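Side-chain contacts in protein P47 (Clostridium botulinum, PDB 6EKT), which may belong to a progenitor toxin complex that protects botulinum neurotoxin on its way through the host gut, and has a fold related to tubular lipid-binding proteins: residues E244-F247 with L248-V252; L253-L256 with S257-M260; L323-T327 with G328-V332; V345-S348 with T349-K352; A378-S381 with S382-W386. One frame throughout, in Å; residues are numbered along the deposited sequence.

Contacts 1 and 2 follow each other directly, from helix 244-252 into the turns behind it; their centres are 13 Å apart, and Leu248 O and Leu253 N, 2.8 Å apart, probably make a hydrogen bond between them. Contacts 3 and 5 form a second pair, centres 11 Å apart: the hairpin end at 323-332 packs on helix 374-394, with Val332 CG1 3.7 Å from Leu380 CD2. About 26 Å separates the centre of contact 2 from those of contacts 3 and 5. In this elongated TULIP-like protein, contacts 3 and 4 lie at the two ends of strand 329-347, their centres about 42 Å apart.

Contact 1 (E244-F247 with L248-V252); sequences EKLF and LQNMV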
loop_
_atom_site.group_PDB
_atom_site.type_symbol
_atom_site.label_atom_id
_atom_site.label_comp_id
_atom_site.label_asym_id
_atom_site.label_seq_id
_atom_site.Cartn_x
_atom_site.Cartn_y
_atom_site.Cartn_z
ATOM N N GLU A 244 -1.664 6.180 7.168
ATOM C CA GLU A 244 -1.527 6.296 8.626
ATOM C C GLU A 244 -2.810 5.872 9.348
ATOM O O GLU A 244 -2.747 5.125 10.339
ATOM C CB GLU A 244 -1.170 7.728 9.012
ATOM C CG GLU A 244 -1.073 7.913 10.528
ATOM C CD GLU A 244 -0.927 9.375 10.898
ATOM O OE1 GLU A 244 -1.945 10.061 11.013
ATOM O OE2 GLU A 244 0.210 9.824 11.077
ATOM N N LYS A 245 -3.958 6.356 8.872
ATOM C CA LYS A 245 -5.244 6.102 9.528
ATOM C C LYS A 245 -5.624 4.618 9.497
ATOM O O LYS A 245 -6.035 4.046 10.526
ATOM C CB LYS A 245 -6.340 7.003 8.929
ATOM C CG LYS A 245 -7.760 6.750 9.405
ATOM C CD LYS A 245 -8.601 7.948 9.019
ATOM C CE LYS A 245 -10.034 7.574 8.728
ATOM N NZ LYS A 245 -10.761 8.849 8.459
ATOM N N LEU A 246 -5.474 3.982 8.334
ATOM C CA LEU A 246 -5.727 2.527 8.252
ATOM C C LEU A 246 -4.783 1.702 9.123
ATOM O O LEU A 246 -5.189 0.698 9.689
ATOM C CB LEU A 246 -5.680 2.053 6.788
ATOM C CG LEU A 246 -6.904 2.404 5.937
ATOM C CD1 LEU A 246 -6.677 1.880 4.507
ATOM C CD2 LEU A 246 -8.176 1.817 6.519
ATOM N N PHE A 247 -3.522 2.130 9.223
ATOM C CA PHE A 247 -2.517 1.475 10.075
ATOM C C PHE A 247 -2.958 1.544 11.558
ATOM O O PHE A 247 -2.952 0.533 12.268
ATOM C CB PHE A 247 -1.145 2.137 9.869
ATOM C CG PHE A 247 -0.069 1.638 10.795
ATOM C CD1 PHE A 247 0.414 0.327 10.700
ATOM C CD2 PHE A 247 0.447 2.480 11.788
ATOM C CE1 PHE A 247 1.400 -0.133 11.569
ATOM C CE2 PHE A 247 1.448 2.028 12.657
ATOM C CZ PHE A 247 1.925 0.729 12.546
ATOM N N LEU A 248 -3.347 2.735 11.993
ATOM C CA LEU A 248 -3.819 2.936 13.374
ATOM C C LEU A 248 -5.062 2.099 13.658
ATOM O O LEU A 248 -5.128 1.443 14.686
ATOM C CB LEU A 248 -4.098 4.416 13.638
ATOM C CG LEU A 248 -2.873 5.328 13.722
ATOM C CD1 LEU A 248 -3.298 6.788 13.832
ATOM C CD2 LEU A 248 -1.970 4.943 14.897
ATOM N N GLN A 249 -6.026 2.116 12.739
ATOM C CA GLN A 249 -7.313 1.481 12.942
ATOM C C GLN A 249 -7.174 -0.041 12.964
ATOM O O GLN A 249 -7.721 -0.701 13.861
ATOM C CB GLN A 249 -8.313 1.916 11.858
ATOM C CG GLN A 249 -9.692 1.252 11.937
ATOM C CD GLN A 249 -10.449 1.587 13.216
ATOM O OE1 GLN A 249 -10.490 2.741 13.647
ATOM N NE2 GLN A 249 -11.076 0.579 13.803
ATOM N N ASN A 250 -6.385 -0.575 12.024
ATOM C CA ASN A 250 -6.367 -2.009 11.763
ATOM C C ASN A 250 -5.143 -2.778 12.182
ATOM O O ASN A 250 -5.157 -4.016 12.201
ATOM C CB ASN A 250 -6.657 -2.248 10.285
ATOM C CG ASN A 250 -7.935 -1.597 9.865
ATOM O OD1 ASN A 250 -7.924 -0.579 9.154
ATOM N ND2 ASN A 250 -9.053 -2.135 10.341
ATOM N N MET A 251 -4.080 -2.079 12.533
ATOM C CA MET A 251 -2.900 -2.771 13.025
ATOM C C MET A 251 -2.519 -2.378 14.459
ATOM O O MET A 251 -2.077 -3.224 15.257
ATOM C CB MET A 251 -1.766 -2.619 12.017
ATOM C CG MET A 251 -2.159 -3.359 10.752
ATOM S SD MET A 251 -1.536 -2.682 9.238
ATOM C CE MET A 251 -0.067 -3.684 9.143
ATOM N N VAL A 252 -2.735 -1.114 14.796
ATOM C CA VAL A 252 -2.370 -0.624 16.128
ATOM C C VAL A 252 -3.500 -0.776 17.157
ATOM O O VAL A 252 -3.239 -1.248 18.265
ATOM C CB VAL A 252 -1.839 0.826 16.080
ATOM C CG1 VAL A 252 -1.559 1.379 17.473
ATOM C CG2 VAL A 252 -0.564 0.897 15.246
#
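Glu244 opens the helix by accepting Leu248 N at its carbonyl O, and its extended side chain lies alongside that of Leu248, CG 4.1 Å from Leu248 CD1. The carboxylate is occupied further off, OE1 taking the backbone NH of Gly279. Lys245 receives Gln249 N at its carbonyl, while its ammonium group turns to Ser273 OG. At Leu246 the backbone O accepts Asn250 N over 2.9 Å, and the two side chains run side by side. Phe247 carries the contact. With CG anti to the backbone N (chi1 174°), the ring is placed where both Met251 and Val252 meet it. Val252 CG2 comes over one face, 3.9 Å from the ring centroid, a CH-pi contact; Met251 SD stands at the edge near the ring plane, 3.9 Å from Phe247 CD1, as a Met-aromatic contact. The backbone O of Phe247 is gripped twice, by Met251 N at 2.9 Å and by Val252 N at 3.0 Å. Val252 N lies in the carbonyl plane, whereas Met251 N is tilted 32° from it. The bond from Val252 N, five residues on, belongs to a wider pi-type turn at the end of the helix. Phe430 also stacks with the Phe247 ring, and Phe403 and Leu406 of helix 403-409 touch Met251. The aromatic ring is therefore held by apolar and sulfur contacts, while the doubled acceptor ties down the widened last turn.

Contact 2 (L253-L256 with S257-M260); sequences LSRL and SSNM
Arg255 O is gripped by two donors of one residue: Ser258 OG at 2.9 Å and Ser258 N at 3.1 Å. The hydroxyl arrives nearly along the C=O axis, with a C=O...donor angle of 160°, whereas the amide sits well above the carbonyl plane. Ser258 can offer both because chi1 of 57° puts OG between its own backbone N and carbonyl carbon. The amide bond closes a type I beta turn from Arg255 to Ser258; a second turn of the same type runs from Ser257 to Met260. The Arg255 chain, bent at chi2 and chi3, folds back until Ser258 CB lies over one face of the guanidinium, 3.9 Å from Arg255 NH2 and toward its rim. Arg255 NE is hydrogen-bonded to Glu398 O. Water 1 bridges the turns, donating to Leu256 O over 2.7 Å and accepting from Asn259 N over 2.9 Å. The extended Met260 chain brings CE to 4.3 Å from Leu256 CD1, an apolar contact, and both residues touch Phe269 and Phe306. In these type I turns Arg255 O thus has two donors and water 1 serves Leu256 O and Asn259 N, while leucine and methionine face aromatic side chains of the sheet.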
loop_
_atom_site.group_PDB
_atom_site.type_symbol
_atom_site.label_atom_id
_atom_site.label_comp_id
_atom_site.label_asym_id
_atom_site.label_seq_id
_atom_site.Cartn_x
_atom_site.Cartn_y
_atom_site.Cartn_z
ATOM N N LEU A 253 -4.724 -0.370 16.805
ATOM C CA LEU A 253 -5.832 -0.286 17.778
ATOM C C LEU A 253 -6.062 -1.585 18.551
ATOM O O LEU A 253 -6.281 -1.535 19.752
ATOM C CB LEU A 253 -7.152 0.196 17.127
ATOM C CG LEU A 253 -8.297 0.672 18.052
ATOM C CD1 LEU A 253 -7.912 1.975 18.760
ATOM C CD2 LEU A 253 -9.607 0.852 17.295
ATOM N N SER A 254 -5.971 -2.731 17.877
ATOM C CA SER A 254 -6.215 -4.039 18.518
ATOM C C SER A 254 -4.977 -4.703 19.143
ATOM O O SER A 254 -5.058 -5.857 19.628
ATOM C CB SER A 254 -6.870 -5.002 17.527
ATOM O OG SER A 254 -5.913 -5.387 16.563
ATOM N N ARG A 255 -3.850 -3.983 19.161
ATOM C CA ARG A 255 -2.612 -4.509 19.744
ATOM C C ARG A 255 -1.986 -3.620 20.819
ATOM O O ARG A 255 -1.214 -4.119 21.616
ATOM C CB ARG A 255 -1.568 -4.796 18.666
ATOM C CG ARG A 255 -1.977 -5.867 17.647
ATOM C CD ARG A 255 -2.064 -7.259 18.279
ATOM N NE ARG A 255 -0.835 -7.616 18.992
ATOM C CZ ARG A 255 -0.717 -8.634 19.837
ATOM N NH1 ARG A 255 -1.751 -9.422 20.097
ATOM N NH2 ARG A 255 0.445 -8.868 20.435
ATOM N N LEU A 256 -2.298 -2.320 20.826
ATOM C CA LEU A 256 -1.644 -1.376 21.777
ATOM C C LEU A 256 -1.885 -1.753 23.249
ATOM O O LEU A 256 -1.065 -1.418 24.101
ATOM C CB LEU A 256 -2.079 0.073 21.534
ATOM C CG LEU A 256 -3.510 0.516 21.892
ATOM C CD1 LEU A 256 -3.650 1.053 23.332
ATOM C CD2 LEU A 256 -3.993 1.574 20.901
ATOM N N SER A 257 -2.999 -2.442 23.520
ATOM C CA SER A 257 -3.382 -2.806 24.903
ATOM C C SER A 257 -3.041 -4.256 25.282
ATOM O O SER A 257 -3.451 -4.736 26.352
ATOM C CB SER A 257 -4.867 -2.532 25.129
ATOM O OG SER A 257 -5.676 -3.439 24.396
ATOM N N SER A 258 -2.276 -4.942 24.428
ATOM C CA SER A 258 -1.863 -6.343 24.675
ATOM C C SER A 258 -1.112 -6.602 25.999
ATOM O O SER A 258 -1.158 -7.726 26.489
ATOM C CB SER A 258 -1.056 -6.909 23.502
ATOM O OG SER A 258 0.068 -6.092 23.255
ATOM N N ASN A 259 -0.423 -5.586 26.547
ATOM C CA ASN A 259 0.283 -5.725 27.836
ATOM C C ASN A 259 -0.391 -4.948 28.984
ATOM O O ASN A 259 0.211 -4.754 30.046
ATOM C CB ASN A 259 1.763 -5.325 27.710
ATOM C CG ASN A 259 2.515 -6.149 26.669
ATOM O OD1 ASN A 259 3.114 -5.605 25.746
ATOM N ND2 ASN A 259 2.463 -7.450 26.797
ATOM N N MET A 260 -1.652 -4.576 28.791
ATOM C CA MET A 260 -2.368 -3.745 29.765
ATOM C C MET A 260 -3.336 -4.497 30.670
ATOM O O MET A 260 -4.038 -3.865 31.454
ATOM C CB MET A 260 -3.106 -2.619 29.049
ATOM C CG MET A 260 -2.167 -1.682 28.313
ATOM S SD MET A 260 -3.075 -0.273 27.667
ATOM C CE MET A 260 -1.694 0.742 27.182
HETATM O O HOH W 1 0.354 -2.854 25.828
#

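Contact 3 (L323-T327 with G328-V332); sequences LVRLT and GLEAV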
loop_
_atom_site.group_PDB
_atom_site.type_symbol
_atom_site.label_atom_id
_atom_site.label_comp_id
_atom_site.label_asym_id
_atom_site.label_seq_id
_atom_site.Cartn_x
_atom_site.Cartn_y
_atom_site.Cartn_z
ATOM N N LEU A 323 -4.313 8.175 38.005
ATOM C CA LEU A 323 -4.189 8.283 39.453
ATOM C C LEU A 323 -4.107 6.876 40.029
ATOM O O LEU A 323 -4.509 5.909 39.368
ATOM C CB LEU A 323 -5.376 9.056 40.063
ATOM C CG LEU A 323 -6.794 8.575 39.782
ATOM C CD1 LEU A 323 -7.189 7.451 40.751
ATOM C CD2 LEU A 323 -7.742 9.760 39.908
ATOM N N VAL A 324 -3.612 6.780 41.258
ATOM C CA VAL A 324 -3.607 5.501 41.972
ATOM C C VAL A 324 -3.875 5.803 43.453
ATOM O O VAL A 324 -3.233 6.683 44.039
ATOM C CB VAL A 324 -2.302 4.670 41.745
ATOM C CG1 VAL A 324 -1.042 5.413 42.210
ATOM C CG2 VAL A 324 -2.409 3.270 42.356
ATOM N N ARG A 325 -4.848 5.098 44.019
ATOM C CA ARG A 325 -5.258 5.315 45.417
ATOM C C ARG A 325 -4.686 4.200 46.284
ATOM O O ARG A 325 -4.504 3.065 45.794
ATOM C CB ARG A 325 -6.784 5.350 45.530
ATOM C CG ARG A 325 -7.459 6.258 44.517
ATOM C CD ARG A 325 -8.965 6.366 44.720
ATOM N NE ARG A 325 -9.418 7.570 44.021
ATOM C CZ ARG A 325 -9.424 8.799 44.562
ATOM N NH1 ARG A 325 -9.055 9.014 45.844
ATOM N NH2 ARG A 325 -9.815 9.816 43.820
ATOM N N LEU A 326 -4.423 4.486 47.563
ATOM C CA LEU A 326 -3.998 3.409 48.466
ATOM C C LEU A 326 -5.133 2.464 48.833
ATOM O O LEU A 326 -6.167 2.880 49.378
ATOM C CB LEU A 326 -3.319 3.939 49.732
ATOM C CG LEU A 326 -2.067 4.814 49.522
ATOM C CD1 LEU A 326 -1.411 5.032 50.881
ATOM C CD2 LEU A 326 -1.077 4.168 48.561
ATOM N N THR A 327 -4.931 1.188 48.517
ATOM C CA THR A 327 -5.831 0.111 48.944
ATOM C C THR A 327 -5.977 0.125 50.465
ATOM O O THR A 327 -4.981 0.101 51.209
ATOM C CB THR A 327 -5.303 -1.230 48.425
ATOM O OG1 THR A 327 -5.239 -1.150 47.002
ATOM C CG2 THR A 327 -6.202 -2.419 48.844
ATOM N N GLY A 328 -7.237 0.233 50.902
ATOM C CA GLY A 328 -7.580 0.307 52.325
ATOM C C GLY A 328 -7.458 1.707 52.899
ATOM O O GLY A 328 -7.733 1.922 54.073
ATOM N N LEU A 329 -7.027 2.666 52.083
ATOM C CA LEU A 329 -6.775 4.039 52.546
ATOM C C LEU A 329 -6.921 4.944 51.333
ATOM O O LEU A 329 -6.018 5.718 50.984
ATOM C CB LEU A 329 -5.402 4.175 53.205
ATOM C CG LEU A 329 -5.167 5.429 54.077
ATOM C CD1 LEU A 329 -6.153 5.515 55.246
ATOM C CD2 LEU A 329 -3.741 5.496 54.592
ATOM N N GLU A 330 -8.072 4.811 50.684
ATOM C CA GLU A 330 -8.259 5.383 49.341
ATOM C C GLU A 330 -8.218 6.905 49.309
ATOM O O GLU A 330 -7.999 7.484 48.242
ATOM C CB GLU A 330 -9.489 4.799 48.648
ATOM C CG GLU A 330 -9.414 3.283 48.537
ATOM C CD GLU A 330 -9.792 2.782 47.163
ATOM O OE1 GLU A 330 -11.006 2.673 46.865
ATOM O OE2 GLU A 330 -8.873 2.485 46.373
ATOM N N ALA A 331 -8.365 7.543 50.486
ATOM C CA ALA A 331 -8.257 9.005 50.588
ATOM C C ALA A 331 -6.875 9.479 50.194
ATOM O O ALA A 331 -6.690 10.621 49.741
ATOM C CB ALA A 331 -8.581 9.472 52.010
ATOM N N VAL A 332 -5.896 8.602 50.392
ATOM C CA VAL A 332 -4.520 8.903 50.045
ATOM C C VAL A 332 -4.244 8.399 48.636
ATOM O O VAL A 332 -4.420 7.210 48.347
ATOM C CB VAL A 332 -3.546 8.287 51.062
ATOM C CG1 VAL A 332 -2.104 8.531 50.624
ATOM C CG2 VAL A 332 -3.801 8.880 52.457
#
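The guanidinium of Arg325 meets Glu330 O at its edge, in the plane of the group: NH1 donates over 3.0 Å with an N-H...O angle of 151°. An extended chain from CG to NE carries the group out to this carbonyl, and Arg325 also makes a cation-pi contact with Tyr333. The Glu330 side chain bends at chi2; OE2 comes to 3.6 Å from Arg325 CB, while it stays 5.6 Å from Arg325 NE. The opposite charges may attract weakly, but their charged atoms are not in contact, and within this contact the arginine is held through a backbone oxygen instead. Beside this pair the chains are joined by Leu326 N, which donates to Val332 O over 2.8 Å in an almost straight bond (170°). Leu326 O accepts Leu329 N, also at 2.8 Å, from above its carbonyl plane, closing the type II turn. Gly328 occupies the turn with a positive phi of 83°, and a type I turn follows from Leu329 to Val332. The side chains of Leu326 and Val332 meet at a slant, Leu326 CD1 lying 3.6 Å from Val332 CG1, and Leu326 CB also faces Leu329 CB. Thr327 OG1 bonds to Tyr298 O on the neighbouring strand. Two consecutive beta turns reversing the chain in this way form the tight end of the antiparallel hairpin between strands 315-326 and 329-347, with helix 374-394 packed against Val332.

Contact 4 (V345-S348 with T349-K352); sequences VYNS and TNKK
The hairpin loop between strands 329-347 and 352-368 is gripped at its start by an asparagine: Asn347 OD1 takes Thr349 N at 2.9 Å, in the plane of its amide, and Asn350 N at 3.3 Å, from 62° out of that plane. The Asn347 side chain reaches both because CG stands anti to the backbone N (chi1 -178°), which sends the amide out over the turn. A second asparagine shapes the way back, as Asn350 OD1 accepts Lys352 N over 3.1 Å, from above the side-chain carbonyl plane, in an Asx turn. The two asparagine side chains cross at about a right angle, their amide planes 35° apart, and Asn350 OD1 comes to 3.1 Å from Asn347 CG. These bonds form the connection of an antiparallel hairpin, where Asn347 N donates to Lys352 O nearly in line with its C=O bond and Lys351 N makes a weak bond back to Asn347 O. Lys351 has a positive phi where the chain doubles back. Its side chain, bent at chi2, curls over the loop so that NZ donates to Ser348 O at 2.6 Å, a short bond that ties the ammonium group to the backbone. On the way, Lys351 CG passes 3.6 Å from Tyr346 OH. The tyrosine ring slants past the returning chain, with CD1 3.6 Å from Lys352 O, and also rests on Val421 and Val424 of strand 421-426. Lys351 O accepts from Asn401 ND2.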
loop_
_atom_site.group_PDB
_atom_site.type_symbol
_atom_site.label_atom_id
_atom_site.label_comp_id
_atom_site.label_asym_id
_atom_site.label_seq_id
_atom_site.Cartn_x
_atom_site.Cartn_y
_atom_site.Cartn_z
ATOM N N VAL A 345 10.143 -1.042 15.227
ATOM C CA VAL A 345 11.266 -1.868 14.792
ATOM C C VAL A 345 10.691 -3.047 14.023
ATOM O O VAL A 345 9.691 -3.640 14.443
ATOM C CB VAL A 345 12.095 -2.446 15.983
ATOM C CG1 VAL A 345 13.224 -3.339 15.476
ATOM C CG2 VAL A 345 12.673 -1.335 16.852
ATOM N N TYR A 346 11.328 -3.362 12.896
ATOM C CA TYR A 346 11.122 -4.620 12.204
ATOM C C TYR A 346 12.438 -5.367 12.247
ATOM O O TYR A 346 13.451 -4.908 11.700
ATOM C CB TYR A 346 10.651 -4.415 10.753
ATOM C CG TYR A 346 10.496 -5.724 9.991
ATOM C CD1 TYR A 346 9.552 -6.680 10.398
ATOM C CD2 TYR A 346 11.305 -6.017 8.879
ATOM C CE1 TYR A 346 9.400 -7.881 9.724
ATOM C CE2 TYR A 346 11.160 -7.216 8.190
ATOM C CZ TYR A 346 10.206 -8.138 8.618
ATOM O OH TYR A 346 10.043 -9.323 7.958
ATOM N N ASN A 347 12.424 -6.492 12.953
ATOM C CA ASN A 347 13.556 -7.406 13.018
ATOM C C ASN A 347 13.434 -8.366 11.832
ATOM O O ASN A 347 12.511 -9.187 11.780
ATOM C CB ASN A 347 13.523 -8.160 14.348
ATOM C CG ASN A 347 14.693 -9.112 14.530
ATOM O OD1 ASN A 347 15.177 -9.725 13.588
ATOM N ND2 ASN A 347 15.120 -9.267 15.773
ATOM N N SER A 348 14.362 -8.242 10.887
ATOM C CA SER A 348 14.331 -9.022 9.644
ATOM C C SER A 348 14.697 -10.504 9.822
ATOM O O SER A 348 14.435 -11.311 8.928
ATOM C CB SER A 348 15.224 -8.369 8.592
ATOM O OG SER A 348 16.548 -8.243 9.081
ATOM N N THR A 349 15.286 -10.863 10.964
ATOM C CA THR A 349 15.680 -12.259 11.231
ATOM C C THR A 349 14.503 -13.086 11.754
ATOM O O THR A 349 14.151 -14.110 11.158
ATOM C CB THR A 349 16.901 -12.344 12.176
ATOM O OG1 THR A 349 17.905 -11.431 11.722
ATOM C CG2 THR A 349 17.495 -13.769 12.203
ATOM N N ASN A 350 13.883 -12.622 12.837
ATOM C CA ASN A 350 12.763 -13.343 13.455
ATOM C C ASN A 350 11.381 -12.872 12.989
ATOM O O ASN A 350 10.359 -13.442 13.385
ATOM C CB ASN A 350 12.886 -13.350 14.990
ATOM C CG ASN A 350 12.662 -11.979 15.630
ATOM O OD1 ASN A 350 12.283 -10.999 14.980
ATOM N ND2 ASN A 350 12.889 -11.917 16.939
ATOM N N LYS A 351 11.352 -11.824 12.162
ATOM C CA LYS A 351 10.110 -11.353 11.523
ATOM C C LYS A 351 9.122 -10.730 12.517
ATOM O O LYS A 351 7.915 -10.729 12.281
ATOM C CB LYS A 351 9.448 -12.497 10.703
ATOM C CG LYS A 351 9.941 -12.677 9.264
ATOM C CD LYS A 351 11.428 -12.974 9.155
ATOM C CE LYS A 351 11.873 -13.132 7.712
ATOM N NZ LYS A 351 13.337 -13.380 7.738
ATOM N N LYS A 352 9.632 -10.216 13.634
ATOM C CA LYS A 352 8.782 -9.511 14.585
ATOM C C LYS A 352 8.766 -8.031 14.241
ATOM O O LYS A 352 9.811 -7.443 13.925
ATOM C CB LYS A 352 9.237 -9.712 16.041
ATOM C CG LYS A 352 9.075 -11.130 16.581
ATOM C CD LYS A 352 9.299 -11.167 18.095
ATOM C CE LYS A 352 9.501 -12.592 18.583
ATOM N NZ LYS A 352 9.397 -12.635 20.061
#

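Contact 5 (A378-S381 with S382-W386); sequences AVLS and SVTHW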
loop_
_atom_site.group_PDB
_atom_site.type_symbol
_atom_site.label_atom_id
_atom_site.label_comp_id
_atom_site.label_asym_id
_atom_site.label_seq_id
_atom_site.Cartn_x
_atom_site.Cartn_y
_atom_site.Cartn_z
ATOM N N ALA A 378 5.573 7.225 52.731
ATOM C CA ALA A 378 6.445 6.117 52.289
ATOM C C ALA A 378 5.662 5.101 51.433
ATOM O O ALA A 378 6.169 4.623 50.415
ATOM C CB ALA A 378 7.112 5.425 53.464
ATOM N N VAL A 379 4.429 4.818 51.827
ATOM C CA VAL A 379 3.606 3.814 51.114
ATOM C C VAL A 379 3.223 4.388 49.736
ATOM O O VAL A 379 3.404 3.721 48.706
ATOM C CB VAL A 379 2.356 3.407 51.911
ATOM C CG1 VAL A 379 1.487 2.407 51.146
ATOM C CG2 VAL A 379 2.760 2.798 53.268
ATOM N N LEU A 380 2.697 5.612 49.728
ATOM C CA LEU A 380 2.293 6.261 48.475
ATOM C C LEU A 380 3.472 6.457 47.517
ATOM O O LEU A 380 3.320 6.296 46.293
ATOM C CB LEU A 380 1.602 7.594 48.758
ATOM C CG LEU A 380 0.937 8.287 47.566
ATOM C CD1 LEU A 380 -0.112 7.398 46.890
ATOM C CD2 LEU A 380 0.358 9.623 48.052
ATOM N N SER A 381 4.631 6.823 48.064
ATOM C CA SER A 381 5.829 7.009 47.232
ATOM C C SER A 381 6.114 5.733 46.417
ATOM O O SER A 381 6.278 5.775 45.177
ATOM C CB SER A 381 7.016 7.358 48.153
ATOM O OG SER A 381 8.212 7.425 47.422
ATOM N N SER A 382 6.116 4.603 47.106
ATOM C CA SER A 382 6.372 3.301 46.453
ATOM C C SER A 382 5.281 2.928 45.453
ATOM O O SER A 382 5.584 2.519 44.322
ATOM C CB SER A 382 6.565 2.195 47.504
ATOM O OG SER A 382 7.845 2.368 48.124
ATOM N N VAL A 383 4.019 3.093 45.852
ATOM C CA VAL A 383 2.895 2.723 44.987
ATOM C C VAL A 383 2.930 3.552 43.702
ATOM O O VAL A 383 2.701 3.020 42.604
ATOM C CB VAL A 383 1.516 2.845 45.718
ATOM C CG1 VAL A 383 0.335 2.660 44.746
ATOM C CG2 VAL A 383 1.406 1.794 46.814
ATOM N N THR A 384 3.242 4.844 43.837
ATOM C CA THR A 384 3.261 5.770 42.683
ATOM C C THR A 384 4.382 5.395 41.713
ATOM O O THR A 384 4.148 5.302 40.507
ATOM C CB THR A 384 3.378 7.226 43.159
ATOM O OG1 THR A 384 2.302 7.504 44.068
ATOM C CG2 THR A 384 3.316 8.204 41.968
ATOM N N HIS A 385 5.570 5.129 42.254
ATOM C CA HIS A 385 6.705 4.654 41.489
ATOM C C HIS A 385 6.414 3.343 40.761
ATOM O O HIS A 385 6.621 3.284 39.544
ATOM C CB HIS A 385 7.942 4.495 42.384
ATOM C CG HIS A 385 9.162 4.055 41.639
ATOM N ND1 HIS A 385 9.804 4.856 40.718
ATOM C CD2 HIS A 385 9.851 2.890 41.667
ATOM C CE1 HIS A 385 10.840 4.201 40.216
ATOM N NE2 HIS A 385 10.895 3.009 40.784
ATOM N N TRP A 386 5.928 2.320 41.477
ATOM C CA TRP A 386 5.556 1.035 40.839
ATOM C C TRP A 386 4.494 1.207 39.741
ATOM O O TRP A 386 4.572 0.585 38.660
ATOM C CB TRP A 386 5.057 0.030 41.889
ATOM C CG TRP A 386 6.077 -0.976 42.339
ATOM C CD1 TRP A 386 6.046 -2.327 42.100
ATOM C CD2 TRP A 386 7.247 -0.738 43.130
ATOM N NE1 TRP A 386 7.135 -2.933 42.673
ATOM C CE2 TRP A 386 7.889 -1.983 43.307
ATOM C CE3 TRP A 386 7.831 0.410 43.690
ATOM C CZ2 TRP A 386 9.091 -2.122 44.032
ATOM C CZ3 TRP A 386 9.032 0.268 44.419
ATOM C CH2 TRP A 386 9.641 -0.989 44.577
HETATM O O HOH W 2 8.750 3.716 50.166
#
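Thr384 and Leu380 meet one turn apart on the long helix 374-394, which lies against the curved antiparallel sheet of this TULIP-like fold. From Thr384 CB, 3.3 Å from Leu380 O, the side chain branches: OG1, anti to its carbonyl carbon (chi1 -56°), turns back and donates to Leu380 O over 2.7 Å. The same oxygen accepts Thr384 N at 2.9 Å, and the two donors come from opposite faces of the carbonyl plane. Past that bond OG1 lies 3.7 Å from Leu380 CD1, where the two side chains run obliquely to each other, and it is also hydrogen-bonded to Ser334 OG, so the buried hydroxyl has partners on both helix and sheet. Leu380 itself reaches Tyr367 on the sheet. Along the neighbouring flank Val383 N donates to Val379 O in the carbonyl plane, and Val383 CG2 approaches that oxygen to 3.4 Å; both valines lean on Leu326 and Tyr299. The more exposed side carries Ser381 O, bonded by His385 N, and a weak bond from Ser382 N to Ala378 O. Water 2 reinforces that last step: it donates to Ala378 O over 2.7 Å and is hydrogen-bonded to Ser382 OG at 2.6 Å.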